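Hydrazine synthase subunit beta (Candidatus Kuenenia stuttgartiensis, PDB 5C2V) forms part of the hydrazine synthase complex, which condenses nitric oxide with ammonium, and may modulate passage of hydroxylamine between the gamma and alpha active sites. Local coordinates at residues His35-Val40 with Leu69-Ala74; Ser100-Ser105 with Ala111-Ser116; Ser323-Ser328 with Cys334-Tyr339. One frame throughout, in Å; residues are numbered along the deposited sequence.

How the interactions relate
All three contacts belong to the blades of one seven-bladed beta-propeller. Interactions 2 and 3 are hairpins within single blades, each made of its blade's first two strands, whereas interaction 1 packs one blade on the next. Interactions 1 and 2 are neighbours, their centres about 13 Å apart, linked through strand 68-73, which takes part in interaction 1 and packs on the hairpin of interaction 2 through Cys-72, whose SG lies 3.5 Å from Ile-102 CB. Interaction 3 touches neither; its nearest atoms are about 7 Å from interaction 1 and about 9 Å from interaction 2. A calcium ion bound at Asp-77 and Asp-97 lies about 8 Å from the side chain of Ser-116 in interaction 2.

Interaction 1: His35-Val40 with Leu69-Ala74; sequences HSVTFV and LYVCNA
The Phe-39 ring meets Leu-69 obliquely, through CE1 and the CD2 methyl at 4.0 Å, while Val-37 of its own strand sets CG1 at the ring edge, in the ring plane. Phe-28, from the adjacent strand 26-31, adds an edge-to-face ring contact. This is the interface between two consecutive blades of a beta-propeller: strand 36-41 is the third of its four-stranded antiparallel sheet, and strand 68-73 is the second of the following one. The axes of 36-40 and 69-73 come within 9.3 Å, their N-to-C directions 141° apart, a sheet-on-sheet spacing filled by side chains, and no hydrogen bond passes between the two segments.

Val-37 is central because its two methyls serve different partners. With CG1 anti to the backbone N (chi1 173°), that branch crosses Leu-69 at a slant and lies 3.8 Å from its CD2. The CD2 methyl of Leu-69 is shared by a branch of Val-37 and CE1 of the Phe-39 ring. The other branch of Val-37 reaches toward Val-71, and the two valines meet tip to tip.

All four side chains are buried, and the neighbouring strands extend the apolar layer. Val-82 of strand 78-83 touches both Phe-39 and Leu-69, whereas Val-62 and Pro-57 of strand 57-62 lie against Leu-69 and Val-71 respectively. Phe-39 and Leu-69 approach from opposite directions. At the Val-37 and Val-71 meeting, Val-37 CG2 lies 3.8 Å from Val-71 CG2 and 3.9 Å from Val-71 CG1.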
ATOM      1  N   HIS B  35      22.596 -49.498  36.571  1.00 78.59           N
ATOM      2  CA  HIS B  35      22.381 -50.903  36.227  1.00 73.94           C
ATOM      3  C   HIS B  35      21.218 -51.502  37.013  1.00 83.53           C
ATOM      4  O   HIS B  35      21.262 -52.664  37.422  1.00 62.26           O
ATOM      5  CB  HIS B  35      23.657 -51.713  36.464  1.00 68.68           C
ATOM      6  CG  HIS B  35      24.879 -51.104  35.850  1.00 96.70           C
ATOM      7  ND1 HIS B  35      25.227 -51.304  34.530  1.00 92.04           N
ATOM      8  CD2 HIS B  35      25.830 -50.297  36.371  1.00 97.58           C
ATOM      9  CE1 HIS B  35      26.341 -50.647  34.267  1.00 95.68           C
ATOM     10  NE2 HIS B  35      26.730 -50.027  35.367  1.00 91.96           N
ATOM     11  N   SER B  36      20.180 -50.697  37.219  1.00 85.56           N
ATOM     12  CA  SER B  36      19.012 -51.117  37.985  1.00 64.88           C
ATOM     13  C   SER B  36      17.772 -50.331  37.570  1.00 74.62           C
ATOM     14  O   SER B  36      17.832 -49.480  36.684  1.00 84.56           O
ATOM     15  CB  SER B  36      19.266 -50.943  39.483  1.00 73.99           C
ATOM     16  OG  SER B  36      19.568 -49.594  39.795  1.00 55.44           O
ATOM     17  N   VAL B  37      16.648 -50.623  38.216  1.00 74.58           N
ATOM     18  CA  VAL B  37      15.393 -49.933  37.936  1.00 56.63           C
ATOM     19  C   VAL B  37      14.763 -49.409  39.223  1.00 60.19           C
ATOM     20  O   VAL B  37      14.547 -50.164  40.169  1.00 67.86           O
ATOM     21  CB  VAL B  37      14.385 -50.851  37.214  1.00 46.17           C
ATOM     22  CG1 VAL B  37      13.035 -50.163  37.085  1.00 50.37           C
ATOM     23  CG2 VAL B  37      14.914 -51.257  35.846  1.00 46.34           C
ATOM     24  N   THR B  38      14.471 -48.113  39.250  1.00 55.29           N
ATOM     25  CA  THR B  38      13.883 -47.477  40.421  1.00 54.95           C
ATOM     26  C   THR B  38      12.358 -47.515  40.378  1.00 67.27           C
ATOM     27  O   THR B  38      11.745 -47.156  39.370  1.00 62.81           O
ATOM     28  CB  THR B  38      14.346 -46.012  40.551  1.00 46.83           C
ATOM     29  OG1 THR B  38      15.778 -45.960  40.576  1.00 68.51           O
ATOM     30  CG2 THR B  38      13.797 -45.384  41.824  1.00 52.15           C
ATOM     31  N   PHE B  39      11.755 -47.958  41.478  1.00 64.94           N
ATOM     32  CA  PHE B  39      10.302 -47.975  41.612  1.00 63.38           C
ATOM     33  C   PHE B  39       9.832 -46.741  42.373  1.00 68.95           C
ATOM     34  O   PHE B  39      10.372 -46.418  43.431  1.00 69.27           O
ATOM     35  CB  PHE B  39       9.825 -49.239  42.336  1.00 54.83           C
ATOM     36  CG  PHE B  39       9.940 -50.503  41.524  1.00 60.35           C
ATOM     37  CD1 PHE B  39      10.572 -50.511  40.290  1.00 70.33           C
ATOM     38  CD2 PHE B  39       9.401 -51.688  41.998  1.00 57.02           C
ATOM     39  CE1 PHE B  39      10.673 -51.678  39.553  1.00 71.62           C
ATOM     40  CE2 PHE B  39       9.496 -52.855  41.266  1.00 57.88           C
ATOM     41  CZ  PHE B  39      10.132 -52.850  40.042  1.00 66.84           C
ATOM     42  N   VAL B  40       8.830 -46.050  41.838  1.00 66.56           N
ATOM     43  CA  VAL B  40       8.285 -44.871  42.507  1.00 69.40           C
ATOM     44  C   VAL B  40       6.765 -44.955  42.631  1.00 79.72           C
ATOM     45  O   VAL B  40       6.077 -45.268  41.665  1.00 78.39           O
ATOM     46  CB  VAL B  40       8.660 -43.571  41.760  1.00 60.49           C
ATOM     47  CG1 VAL B  40       8.054 -42.360  42.455  1.00 70.92           C
ATOM     48  CG2 VAL B  40      10.172 -43.426  41.665  1.00 65.02           C
ATOM     49  N   LEU B  69       7.679 -56.562  34.860  1.00 83.29           N
ATOM     50  CA  LEU B  69       8.371 -55.484  34.163  1.00 68.38           C
ATOM     51  C   LEU B  69       9.501 -56.031  33.296  1.00 59.61           C
ATOM     52  O   LEU B  69      10.461 -56.608  33.807  1.00 79.02           O
ATOM     53  CB  LEU B  69       8.923 -54.465  35.161  1.00 58.42           C
ATOM     54  CG  LEU B  69       9.695 -53.286  34.568  1.00 60.00           C
ATOM     55  CD1 LEU B  69       8.775 -52.398  33.744  1.00 63.56           C
ATOM     56  CD2 LEU B  69      10.380 -52.486  35.664  1.00 53.72           C
ATOM     57  N   TYR B  70       9.387 -55.844  31.986  1.00 61.17           N
ATOM     58  CA  TYR B  70      10.418 -56.302  31.062  1.00 59.01           C
ATOM     59  C   TYR B  70      11.407 -55.179  30.775  1.00 65.19           C
ATOM     60  O   TYR B  70      11.063 -54.186  30.137  1.00 69.20           O
ATOM     61  CB  TYR B  70       9.794 -56.802  29.757  1.00 60.03           C
ATOM     62  CG  TYR B  70       9.138 -58.162  29.856  1.00 72.39           C
ATOM     63  CD1 TYR B  70       8.016 -58.360  30.651  1.00 65.29           C
ATOM     64  CD2 TYR B  70       9.634 -59.246  29.144  1.00 69.93           C
ATOM     65  CE1 TYR B  70       7.413 -59.601  30.740  1.00 75.35           C
ATOM     66  CE2 TYR B  70       9.038 -60.490  29.226  1.00 56.38           C
ATOM     67  CZ  TYR B  70       7.928 -60.662  30.026  1.00 73.25           C
ATOM     68  OH  TYR B  70       7.330 -61.899  30.110  1.00 69.72           O
ATOM     69  N   VAL B  71      12.640 -55.352  31.239  1.00 65.28           N
ATOM     70  CA  VAL B  71      13.655 -54.310  31.140  1.00 65.75           C
ATOM     71  C   VAL B  71      14.672 -54.638  30.053  1.00 66.86           C
ATOM     72  O   VAL B  71      15.091 -55.785  29.916  1.00 60.39           O
ATOM     73  CB  VAL B  71      14.383 -54.121  32.487  1.00 54.55           C
ATOM     74  CG1 VAL B  71      15.356 -52.960  32.413  1.00 63.44           C
ATOM     75  CG2 VAL B  71      13.378 -53.901  33.607  1.00 53.33           C
ATOM     76  N   CYS B  72      15.066 -53.634  29.277  1.00 66.86           N
ATOM     77  CA  CYS B  72      16.055 -53.843  28.225  1.00 74.83           C
ATOM     78  C   CYS B  72      17.460 -53.523  28.706  1.00 69.28           C
ATOM     79  O   CYS B  72      17.791 -52.362  28.926  1.00 61.39           O
ATOM     80  CB  CYS B  72      15.731 -52.983  27.003  1.00 61.89           C
ATOM     81  SG  CYS B  72      14.503 -53.682  25.890  1.00 57.23           S
ATOM     82  N   ASN B  73      18.294 -54.551  28.834  1.00 71.96           N
ATOM     83  CA  ASN B  73      19.692 -54.349  29.179  1.00 66.01           C
ATOM     84  C   ASN B  73      20.522 -54.289  27.905  1.00 70.99           C
ATOM     85  O   ASN B  73      20.695 -55.295  27.206  1.00 65.12           O
ATOM     86  CB  ASN B  73      20.192 -55.459  30.101  1.00 62.94           C
ATOM     87  CG  ASN B  73      19.265 -55.701  31.278  1.00 63.17           C
ATOM     88  OD1 ASN B  73      19.252 -54.933  32.242  1.00 55.04           O
ATOM     89  ND2 ASN B  73      18.489 -56.776  31.208  1.00 67.99           N
ATOM     90  N   ALA B  74      21.040 -53.098  27.622  1.00 63.56           N
ATOM     91  CA  ALA B  74      21.672 -52.803  26.344  1.00 62.61           C
ATOM     92  C   ALA B  74      23.061 -53.411  26.208  1.00 62.39           C
ATOM     93  O   ALA B  74      23.372 -54.051  25.202  1.00 64.65           O
ATOM     94  CB  ALA B  74      21.742 -51.306  26.149  1.00 62.19           C
TER

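Interaction 2: Ser100-Ser105 with Ala111-Ser116; sequences SGIKIS and AYVACS
Lys-103 and Tyr-112 exchange a reciprocal pair of backbone bonds, Lys-103 N to Tyr-112 O and Tyr-112 N to Lys-103 O, both 2.9 Å, in an antiparallel hairpin whose axes over 100-104 and 111-115 run 4.6 Å apart at 165°. Ala-114 N donates a single bond to Gly-101 O, and Ser-100 N donates to Ala-114 O at the Ser-100 end. Ile-102 faces Val-113, and Ile-104 faces Ala-111, as non-hydrogen-bonded pairs.

These four residues share one face of the sheet. Ile-102 and Val-113 lie side by side and point the same way, and Ile-102 CD1 comes to 3.6 Å from Val-113 CG2. The isoleucine extends to that methyl because CG1 is anti to the backbone N (chi1 -173°) and the chain stays extended at the next bond. Ile-104 bends instead, bringing its CD1 back to 3.7 Å from Ala-111 CB.

On the other face, the Tyr-112 ring has Lys-103 O and Ser-105 CB at its edge, near the ring plane; Tyr-112 CD1 lies 4.0 Å from Lys-103 O. At the Ser-100 end of the hairpin the side chains of Ser-100 and Ser-116 lie against each other. The two hydroxyls are not hydrogen-bonded to each other; Ser-116 OG pairs with Trp-98 O and, weakly, with Arg-70 of the gamma subunit.

The two strands are the first and second of their blade, which is packed between the blades of 68-73 and 144-149. Tyr-70 and Cys-72 of strand 68-73 cover the isoleucine face, whereas Met-146, Val-147 and Ile-149 of strand 144-149 pack against Lys-103, Ala-114 and Tyr-112, and strand 122-127 continues the sheet beyond 110-115.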
ATOM      1  N   SER B 100      17.195 -51.388  22.540  1.00 79.55           N
ATOM      2  CA  SER B 100      16.930 -50.017  22.963  1.00 69.33           C
ATOM      3  C   SER B 100      15.484 -49.770  23.374  1.00 59.17           C
ATOM      4  O   SER B 100      15.143 -48.682  23.841  1.00 75.57           O
ATOM      5  CB  SER B 100      17.327 -49.043  21.854  1.00 55.40           C
ATOM      6  OG  SER B 100      16.662 -49.356  20.645  1.00 73.05           O
ATOM      7  N   GLY B 101      14.634 -50.776  23.207  1.00 68.14           N
ATOM      8  CA  GLY B 101      13.226 -50.613  23.513  1.00 54.95           C
ATOM      9  C   GLY B 101      12.437 -51.902  23.470  1.00 54.80           C
ATOM     10  O   GLY B 101      12.797 -52.854  22.770  1.00 51.85           O
ATOM     11  N   ILE B 102      11.334 -51.915  24.211  1.00 62.34           N
ATOM     12  CA  ILE B 102      10.509 -53.103  24.351  1.00 52.85           C
ATOM     13  C   ILE B 102       9.052 -52.715  24.595  1.00 55.80           C
ATOM     14  O   ILE B 102       8.780 -51.715  25.261  1.00 51.57           O
ATOM     15  CB  ILE B 102      11.034 -53.993  25.499  1.00 62.08           C
ATOM     16  CG1 ILE B 102      10.294 -55.330  25.552  1.00 70.09           C
ATOM     17  CG2 ILE B 102      10.975 -53.254  26.835  1.00 49.44           C
ATOM     18  CD1 ILE B 102      10.974 -56.349  26.434  1.00 65.21           C
ATOM     19  N   LYS B 103       8.117 -53.489  24.048  1.00 61.94           N
ATOM     20  CA  LYS B 103       6.695 -53.230  24.292  1.00 73.89           C
ATOM     21  C   LYS B 103       5.850 -54.499  24.336  1.00 60.72           C
ATOM     22  O   LYS B 103       6.078 -55.435  23.577  1.00 50.40           O
ATOM     23  CB  LYS B 103       6.135 -52.274  23.237  1.00 64.54           C
ATOM     24  CG  LYS B 103       6.387 -50.814  23.565  1.00 59.75           C
ATOM     25  CD  LYS B 103       6.503 -49.965  22.327  1.00 64.92           C
ATOM     26  CE  LYS B 103       6.675 -48.501  22.698  1.00 49.44           C
ATOM     27  NZ  LYS B 103       6.170 -48.209  24.064  1.00 66.03           N
ATOM     28  N   ILE B 104       4.865 -54.514  25.227  1.00 61.15           N
ATOM     29  CA  ILE B 104       4.013 -55.684  25.409  1.00 68.49           C
ATOM     30  C   ILE B 104       2.755 -55.595  24.548  1.00 55.86           C
ATOM     31  O   ILE B 104       2.156 -54.527  24.421  1.00 67.75           O
ATOM     32  CB  ILE B 104       3.604 -55.856  26.887  1.00 67.33           C
ATOM     33  CG1 ILE B 104       4.793 -55.573  27.810  1.00 59.04           C
ATOM     34  CG2 ILE B 104       3.038 -57.247  27.133  1.00 67.78           C
ATOM     35  CD1 ILE B 104       5.937 -56.549  27.658  1.00 49.59           C
ATOM     36  N   SER B 105       2.365 -56.720  23.958  1.00 60.05           N
ATOM     37  CA  SER B 105       1.154 -56.796  23.148  1.00 70.98           C
ATOM     38  C   SER B 105      -0.083 -56.494  23.994  1.00 74.34           C
ATOM     39  O   SER B 105      -0.059 -56.683  25.212  1.00 64.45           O
ATOM     40  CB  SER B 105       1.036 -58.178  22.499  1.00 62.36           C
ATOM     41  OG  SER B 105       0.911 -59.194  23.479  1.00 72.92           O
ATOM     42  N   ALA B 111       5.939 -59.930  23.902  1.00 62.95           N
ATOM     43  CA  ALA B 111       6.767 -58.742  24.046  1.00 56.20           C
ATOM     44  C   ALA B 111       7.666 -58.589  22.825  1.00 56.72           C
ATOM     45  O   ALA B 111       8.232 -59.562  22.337  1.00 69.50           O
ATOM     46  CB  ALA B 111       7.596 -58.818  25.316  1.00 51.74           C
ATOM     47  N   TYR B 112       7.792 -57.364  22.332  1.00 73.84           N
ATOM     48  CA  TYR B 112       8.604 -57.094  21.154  1.00 69.74           C
ATOM     49  C   TYR B 112       9.786 -56.209  21.517  1.00 57.12           C
ATOM     50  O   TYR B 112       9.627 -55.168  22.161  1.00 53.29           O
ATOM     51  CB  TYR B 112       7.755 -56.450  20.058  1.00 56.65           C
ATOM     52  CG  TYR B 112       6.671 -57.366  19.538  1.00 51.84           C
ATOM     53  CD1 TYR B 112       5.442 -57.453  20.180  1.00 52.23           C
ATOM     54  CD2 TYR B 112       6.880 -58.152  18.414  1.00 53.25           C
ATOM     55  CE1 TYR B 112       4.451 -58.293  19.713  1.00 44.41           C
ATOM     56  CE2 TYR B 112       5.894 -58.994  17.939  1.00 41.71           C
ATOM     57  CZ  TYR B 112       4.682 -59.062  18.592  1.00 46.17           C
ATOM     58  OH  TYR B 112       3.698 -59.901  18.121  1.00 52.64           O
ATOM     59  N   VAL B 113      10.973 -56.645  21.104  1.00 58.24           N
ATOM     60  CA  VAL B 113      12.218 -55.998  21.493  1.00 76.12           C
ATOM     61  C   VAL B 113      13.004 -55.504  20.283  1.00 65.27           C
ATOM     62  O   VAL B 113      13.402 -56.296  19.434  1.00 54.42           O
ATOM     63  CB  VAL B 113      13.111 -56.961  22.299  1.00 58.36           C
ATOM     64  CG1 VAL B 113      14.221 -56.200  22.977  1.00 59.86           C
ATOM     65  CG2 VAL B 113      12.287 -57.722  23.325  1.00 62.52           C
ATOM     66  N   ALA B 114      13.241 -54.199  20.207  1.00 53.88           N
ATOM     67  CA  ALA B 114      13.984 -53.643  19.080  1.00 70.09           C
ATOM     68  C   ALA B 114      15.487 -53.707  19.329  1.00 52.78           C
ATOM     69  O   ALA B 114      15.979 -53.138  20.303  1.00 56.51           O
ATOM     70  CB  ALA B 114      13.551 -52.211  18.813  1.00 70.65           C
ATOM     71  N   CYS B 115      16.217 -54.396  18.455  1.00 52.89           N
ATOM     72  CA  CYS B 115      17.666 -54.495  18.626  1.00 64.88           C
ATOM     73  C   CYS B 115      18.377 -53.417  17.811  1.00 56.25           C
ATOM     74  O   CYS B 115      18.386 -53.459  16.583  1.00 53.23           O
ATOM     75  CB  CYS B 115      18.158 -55.889  18.233  1.00 73.12           C
ATOM     76  SG  CYS B 115      17.307 -57.232  19.098  1.00 58.34           S
ATOM     77  N   SER B 116      18.991 -52.467  18.513  1.00 44.15           N
ATOM     78  CA  SER B 116      19.444 -51.216  17.904  1.00 55.42           C
ATOM     79  C   SER B 116      20.897 -51.199  17.438  1.00 51.76           C
ATOM     80  O   SER B 116      21.393 -50.151  17.023  1.00 61.44           O
ATOM     81  CB  SER B 116      19.228 -50.058  18.878  1.00 66.85           C
ATOM     82  OG  SER B 116      19.944 -50.263  20.081  1.00 63.40           O
TER

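Interaction 3: Ser323-Ser328 with Cys334-Tyr339; sequences SSVCLS and CYAANY
Leu-327 places its CD2 methyl 3.6 Å from Cys-334 CB, and Val-325 CG1 meets Ala-336 CB at 3.7 Å on the same face of the hairpin. CG1 of Val-325 stands anti to its carbonyl carbon (chi1 -73°), which directs it at the Ala-336 methyl. On the opposite face Cys-326 SG sits 4.0 Å from Tyr-335 CB and 5.3 Å from the ring centroid, an oblique sulfur-aromatic contact.

Backbone bonds hold these pairs in register. Cys-326 N to Tyr-335 O and Tyr-335 N to Cys-326 O are both 2.9 Å, and Ala-337 N donates to Ser-324 O. Ser-323 N to Ala-337 O is weak.

The hairpin comprises the first two strands of the last propeller blade, whose chain-terminal strand 343-348 lies beside 333-338. Tyr-269 of the preceding blade touches Leu-327 and Cys-334, while Ile-18 of strand 15-20 touches Cys-326 and Tyr-335, so the first blade packs on the Cys-326 face of the last. Ser-323 OG hydrogen-bonds to Phe-16 O of that first blade. At the far end of the second strand, Tyr-339 OH hydrogen-bonds with Gln-47 OE1 of the gamma subunit, and Tyr-339 O with Arg-44 NH2 of the same subunit.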
ATOM      1  N   SER B 323      15.551 -37.376  28.697  1.00 55.22           N
ATOM      2  CA  SER B 323      15.601 -38.319  27.585  1.00 70.69           C
ATOM      3  C   SER B 323      14.294 -39.080  27.353  1.00 63.52           C
ATOM      4  O   SER B 323      14.086 -39.641  26.277  1.00 56.07           O
ATOM      5  CB  SER B 323      16.740 -39.318  27.808  1.00 62.58           C
ATOM      6  OG  SER B 323      16.688 -39.863  29.115  1.00 74.71           O
ATOM      7  N   SER B 324      13.417 -39.104  28.352  1.00 50.72           N
ATOM      8  CA  SER B 324      12.178 -39.870  28.238  1.00 60.59           C
ATOM      9  C   SER B 324      11.016 -39.245  29.005  1.00 54.54           C
ATOM     10  O   SER B 324      11.211 -38.613  30.041  1.00 44.09           O
ATOM     11  CB  SER B 324      12.400 -41.304  28.726  1.00 45.92           C
ATOM     12  OG  SER B 324      11.251 -42.102  28.511  1.00 56.08           O
ATOM     13  N   VAL B 325       9.806 -39.431  28.485  1.00 43.94           N
ATOM     14  CA  VAL B 325       8.602 -38.929  29.138  1.00 51.22           C
ATOM     15  C   VAL B 325       7.495 -39.978  29.147  1.00 60.41           C
ATOM     16  O   VAL B 325       7.468 -40.871  28.299  1.00 53.40           O
ATOM     17  CB  VAL B 325       8.067 -37.653  28.455  1.00 42.20           C
ATOM     18  CG1 VAL B 325       8.963 -36.461  28.762  1.00 43.94           C
ATOM     19  CG2 VAL B 325       7.935 -37.867  26.954  1.00 45.31           C
ATOM     20  N   CYS B 326       6.584 -39.868  30.109  1.00 57.13           N
ATOM     21  CA  CYS B 326       5.426 -40.759  30.156  1.00 62.63           C
ATOM     22  C   CYS B 326       4.219 -40.066  30.780  1.00 57.31           C
ATOM     23  O   CYS B 326       4.359 -39.059  31.472  1.00 61.11           O
ATOM     24  CB  CYS B 326       5.757 -42.038  30.928  1.00 53.15           C
ATOM     25  SG  CYS B 326       5.982 -41.812  32.707  1.00 64.62           S
ATOM     26  N   LEU B 327       3.033 -40.612  30.534  1.00 60.01           N
ATOM     27  CA  LEU B 327       1.797 -40.013  31.027  1.00 72.55           C
ATOM     28  C   LEU B 327       1.030 -40.932  31.967  1.00 69.92           C
ATOM     29  O   LEU B 327       1.127 -42.157  31.878  1.00 55.52           O
ATOM     30  CB  LEU B 327       0.890 -39.625  29.857  1.00 66.56           C
ATOM     31  CG  LEU B 327       1.252 -38.390  29.034  1.00 63.93           C
ATOM     32  CD1 LEU B 327       0.357 -38.308  27.815  1.00 64.73           C
ATOM     33  CD2 LEU B 327       1.120 -37.135  29.875  1.00 41.37           C
ATOM     34  N   SER B 328       0.261 -40.328  32.865  1.00 56.10           N
ATOM     35  CA  SER B 328      -0.698 -41.066  33.673  1.00 80.33           C
ATOM     36  C   SER B 328      -1.884 -41.437  32.786  1.00 69.05           C
ATOM     37  O   SER B 328      -2.175 -40.731  31.821  1.00 62.61           O
ATOM     38  CB  SER B 328      -1.149 -40.235  34.877  1.00 67.04           C
ATOM     39  OG  SER B 328      -1.765 -39.028  34.463  1.00 67.69           O
ATOM     40  N   CYS B 334       2.346 -35.495  33.505  1.00 70.79           N
ATOM     41  CA  CYS B 334       3.428 -35.940  32.634  1.00 73.35           C
ATOM     42  C   CYS B 334       4.750 -35.986  33.392  1.00 62.11           C
ATOM     43  O   CYS B 334       5.153 -35.004  34.010  1.00 50.36           O
ATOM     44  CB  CYS B 334       3.554 -35.018  31.420  1.00 71.31           C
ATOM     45  SG  CYS B 334       4.874 -35.476  30.271  1.00 61.28           S
ATOM     46  N   TYR B 335       5.425 -37.127  33.338  1.00 52.44           N
ATOM     47  CA  TYR B 335       6.690 -37.296  34.042  1.00 62.08           C
ATOM     48  C   TYR B 335       7.859 -37.337  33.067  1.00 55.52           C
ATOM     49  O   TYR B 335       7.794 -38.012  32.035  1.00 53.02           O
ATOM     50  CB  TYR B 335       6.662 -38.568  34.890  1.00 60.02           C
ATOM     51  CG  TYR B 335       5.493 -38.628  35.845  1.00 66.57           C
ATOM     52  CD1 TYR B 335       5.572 -38.054  37.107  1.00 59.59           C
ATOM     53  CD2 TYR B 335       4.306 -39.253  35.482  1.00 60.39           C
ATOM     54  CE1 TYR B 335       4.504 -38.104  37.982  1.00 78.07           C
ATOM     55  CE2 TYR B 335       3.233 -39.307  36.350  1.00 72.08           C
ATOM     56  CZ  TYR B 335       3.337 -38.731  37.599  1.00 77.32           C
ATOM     57  OH  TYR B 335       2.271 -38.783  38.467  1.00 65.42           O
ATOM     58  N   ALA B 336       8.924 -36.611  33.399  1.00 45.66           N
ATOM     59  CA  ALA B 336      10.106 -36.549  32.544  1.00 58.97           C
ATOM     60  C   ALA B 336      11.366 -36.993  33.286  1.00 64.62           C
ATOM     61  O   ALA B 336      11.706 -36.444  34.334  1.00 50.46           O
ATOM     62  CB  ALA B 336      10.285 -35.141  31.998  1.00 57.57           C
ATOM     63  N   ALA B 337      12.059 -37.983  32.729  1.00 56.41           N
ATOM     64  CA  ALA B 337      13.256 -38.541  33.355  1.00 62.75           C
ATOM     65  C   ALA B 337      14.520 -37.782  32.955  1.00 52.39           C
ATOM     66  O   ALA B 337      14.873 -37.714  31.779  1.00 57.30           O
ATOM     67  CB  ALA B 337      13.393 -40.015  33.003  1.00 48.41           C
ATOM     68  N   ASN B 338      15.202 -37.232  33.954  1.00 57.66           N
ATOM     69  CA  ASN B 338      16.403 -36.428  33.761  1.00 62.27           C
ATOM     70  C   ASN B 338      17.668 -37.151  34.221  1.00 53.73           C
ATOM     71  O   ASN B 338      17.857 -37.412  35.423  1.00 65.73           O
ATOM     72  CB  ASN B 338      16.265 -35.098  34.499  1.00 47.02           C
ATOM     73  CG  ASN B 338      14.924 -34.436  34.254  1.00 57.99           C
ATOM     74  OD1 ASN B 338      14.391 -34.480  33.145  1.00 52.74           O
ATOM     75  ND2 ASN B 338      14.362 -33.834  35.295  1.00 63.25           N
ATOM     76  N   TYR B 339      18.517 -37.453  33.238  1.00 48.86           N
ATOM     77  CA  TYR B 339      19.745 -38.228  33.405  1.00 49.68           C
ATOM     78  C   TYR B 339      20.808 -37.535  34.254  1.00 48.85           C
ATOM     79  O   TYR B 339      21.280 -38.093  35.243  1.00 64.60           O
ATOM     80  CB  TYR B 339      20.326 -38.550  32.019  1.00 45.91           C
ATOM     81  CG  TYR B 339      21.677 -39.240  32.020  1.00 59.43           C
ATOM     82  CD1 TYR B 339      22.857 -38.509  31.949  1.00 63.83           C
ATOM     83  CD2 TYR B 339      21.769 -40.624  32.062  1.00 65.32           C
ATOM     84  CE1 TYR B 339      24.090 -39.138  31.942  1.00 56.46           C
ATOM     85  CE2 TYR B 339      22.996 -41.262  32.057  1.00 53.17           C
ATOM     86  CZ  TYR B 339      24.153 -40.514  31.996  1.00 66.88           C
ATOM     87  OH  TYR B 339      25.376 -41.146  31.986  1.00 58.33           O
TER